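Local coordinates for bacterial bifunctional deaminase-reductase C-terminal domain-containing protein (Corynebacterium diphtheriae, PDB 2P4G), which probably acts as an NADP-dependent reductase of the riboflavin pathway, reducing 5-amino-6-(5-phosphoribosylamino)uracil, at residues Leu114-Ser118 with Leu119-Phe123. Residues are numbered along the deposited sequence; the frame is centred on the assembly and turned at random.
Sequences LLSKS and LYFDF. With EDO (1,2-ethanediol), chain M; EDO (1,2-ethanediol), chain N.
An ST turn at Ser-118 follows strand 111-115 and carries the chain out of the central sheet, and Ser-116 and Ser-118 each hold a backbone N-H of the residues that follow. The hydroxyl of Ser-116 lies anti to its own backbone N (chi1 178°), which directs OG across the turn to accept from Leu-119 N, the third residue ahead, at 2.7 Å, along a clearly bent N-H (134°). Two residues on, Ser-118 OG receives Tyr-120 N at 3.1 Å in a much straighter bond (161°), the side-chain-to-backbone link that defines the ST turn. A water donates to Tyr-120 O at 2.8 Å; its approach to Ser-116 OG is implausibly short and therefore doubtful.

The chain reverses after Ser-118, and Phe-121 brings its ring back to Leu-114 and Ser-116. Its CZ rests against Ser-116 CB at 3.5 Å, while CE1 meets CD1 of Leu-114 at 3.9 Å, the leucine lying aslant to the ring. The same water lies over one face of the ring, nearer its margin than its centre. Phe-128 meets this ring too, and Ala-80 of helix 80-85 touches it. Leu-119 packs on Trp-152 and Leu-156 of helix 150-162, with Val-140 and Thr-142 also touching it.

Beyond the turn an ethanediol, probably from the crystallisation liquor, accepts from Phe-121 N at 3.1 Å through O2 and donates from O1 to Phe-121 O at 2.6 Å. An ST turn, with an aromatic folded back on Leu-114 and Ser-116, here forms the exit from a parallel strand into the loop leading to neighbouring strand 139-143, within the dihydrofolate reductase-like alpha/beta fold of the RibD C-terminal domain family.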
loop_
_atom_site.group_PDB
_atom_site.type_symbol
_atom_site.label_atom_id
_atom_site.label_comp_id
_atom_site.label_asym_id
_atom_site.label_seq_id
_atom_site.Cartn_x
_atom_site.Cartn_y
_atom_site.Cartn_z
ATOM N N LEU A 114 22.706 -12.100 -7.257
ATOM C CA LEU A 114 21.697 -12.935 -6.631
ATOM C C LEU A 114 22.109 -13.219 -5.227
ATOM O O LEU A 114 23.239 -13.683 -4.986
ATOM C CB LEU A 114 21.562 -14.264 -7.374
ATOM C CG LEU A 114 21.114 -14.199 -8.829
ATOM C CD1 LEU A 114 21.136 -15.632 -9.411
ATOM C CD2 LEU A 114 19.703 -13.550 -8.966
ATOM N N LEU A 115 21.213 -12.893 -4.297
ATOM C CA LEU A 115 21.433 -13.116 -2.886
ATOM C C LEU A 115 20.782 -14.435 -2.486
ATOM O O LEU A 115 19.571 -14.619 -2.627
ATOM C CB LEU A 115 20.806 -11.973 -2.088
ATOM C CG LEU A 115 21.213 -10.549 -2.463
ATOM C CD1 LEU A 115 20.584 -9.557 -1.487
ATOM C CD2 LEU A 115 22.703 -10.374 -2.487
ATOM N N SER A 116 21.584 -15.358 -1.983
ATOM C CA SER A 116 21.119 -16.706 -1.694
ATOM C C SER A 116 21.815 -17.278 -0.492
ATOM O O SER A 116 23.018 -17.635 -0.545
ATOM C CB SER A 116 21.385 -17.625 -2.903
ATOM O OG SER A 116 20.984 -18.956 -2.612
ATOM N N LYS A 117 21.078 -17.433 0.587
ATOM C CA LYS A 117 21.664 -18.083 1.742
ATOM C C LYS A 117 21.734 -19.599 1.583
ATOM O O LYS A 117 22.684 -20.207 2.034
ATOM C CB LYS A 117 20.963 -17.641 3.039
ATOM C CG LYS A 117 21.212 -16.126 3.364
ATOM C CD LYS A 117 20.816 -15.732 4.788
ATOM C CE LYS A 117 20.328 -14.278 4.858
ATOM N NZ LYS A 117 20.340 -13.738 6.265
ATOM N N SER A 118 20.768 -20.204 0.906
ATOM C CA SER A 118 20.757 -21.678 0.695
ATOM C C SER A 118 21.622 -22.158 -0.470
ATOM O O SER A 118 22.098 -23.304 -0.465
ATOM C CB SER A 118 19.332 -22.188 0.456
ATOM O OG SER A 118 18.867 -21.831 -0.846
ATOM N N LEU A 119 21.783 -21.297 -1.471
ATOM C CA LEU A 119 22.506 -21.638 -2.702
ATOM C C LEU A 119 21.736 -22.651 -3.573
ATOM O O LEU A 119 22.334 -23.296 -4.457
ATOM C CB LEU A 119 23.917 -22.153 -2.401
ATOM C CG LEU A 119 24.923 -21.133 -1.879
ATOM C CD1 LEU A 119 26.319 -21.833 -1.701
ATOM C CD2 LEU A 119 24.973 -19.930 -2.858
ATOM N N TYR A 120 20.425 -22.785 -3.315
ATOM C CA TYR A 120 19.577 -23.651 -4.126
ATOM C C TYR A 120 19.282 -22.887 -5.413
ATOM O O TYR A 120 18.715 -21.795 -5.372
ATOM C CB TYR A 120 18.255 -24.045 -3.446
ATOM C CG TYR A 120 17.453 -24.878 -4.402
ATOM C CD1 TYR A 120 17.785 -26.206 -4.621
ATOM C CD2 TYR A 120 16.441 -24.321 -5.172
ATOM C CE1 TYR A 120 17.108 -26.964 -5.551
ATOM C CE2 TYR A 120 15.745 -25.075 -6.084
ATOM C CZ TYR A 120 16.092 -26.384 -6.294
ATOM O OH TYR A 120 15.436 -27.155 -7.230
ATOM N N PHE A 121 19.695 -23.464 -6.545
ATOM C CA PHE A 121 19.397 -22.928 -7.844
ATOM C C PHE A 121 18.935 -24.011 -8.803
ATOM O O PHE A 121 19.328 -25.167 -8.699
ATOM C CB PHE A 121 20.622 -22.227 -8.421
ATOM C CG PHE A 121 20.999 -20.999 -7.674
ATOM C CD1 PHE A 121 20.244 -19.864 -7.787
ATOM C CD2 PHE A 121 22.087 -20.989 -6.828
ATOM C CE1 PHE A 121 20.575 -18.718 -7.102
ATOM C CE2 PHE A 121 22.434 -19.854 -6.144
ATOM C CZ PHE A 121 21.669 -18.719 -6.268
ATOM N N ASP A 122 18.112 -23.598 -9.759
ATOM C CA ASP A 122 17.758 -24.423 -10.927
ATOM C C ASP A 122 18.846 -24.332 -11.995
ATOM O O ASP A 122 18.960 -23.333 -12.680
ATOM C CB ASP A 122 16.416 -23.950 -11.494
ATOM C CG ASP A 122 16.046 -24.611 -12.806
ATOM O OD1 ASP A 122 16.656 -25.634 -13.197
ATOM O OD2 ASP A 122 15.124 -24.069 -13.445
ATOM N N PHE A 123 19.635 -25.388 -12.116
ATOM C CA PHE A 123 20.712 -25.465 -13.090
ATOM C C PHE A 123 20.236 -25.776 -14.528
ATOM O O PHE A 123 21.051 -25.845 -15.458
ATOM C CB PHE A 123 21.734 -26.505 -12.638
ATOM C CG PHE A 123 22.615 -26.021 -11.546
ATOM C CD1 PHE A 123 22.142 -25.933 -10.248
ATOM C CD2 PHE A 123 23.921 -25.623 -11.808
ATOM C CE1 PHE A 123 22.955 -25.455 -9.228
ATOM C CE2 PHE A 123 24.736 -25.157 -10.792
ATOM C CZ PHE A 123 24.247 -25.054 -9.507
HETATM C C1 EDO M . 20.154 -28.168 -6.872
HETATM O O1 EDO M . 19.493 -27.645 -8.051
HETATM C C2 EDO M . 21.488 -27.495 -6.557
HETATM O O2 EDO M . 21.359 -26.062 -6.410
HETATM C C1 EDO N . 16.616 -15.687 -1.218
HETATM O O1 EDO N . 15.624 -14.734 -1.625
HETATM C C2 EDO N . 17.497 -15.083 -0.125
HETATM O O2 EDO N . 18.313 -16.118 0.451
HETATM O O HOH W 1 18.850 -19.774 -3.493
#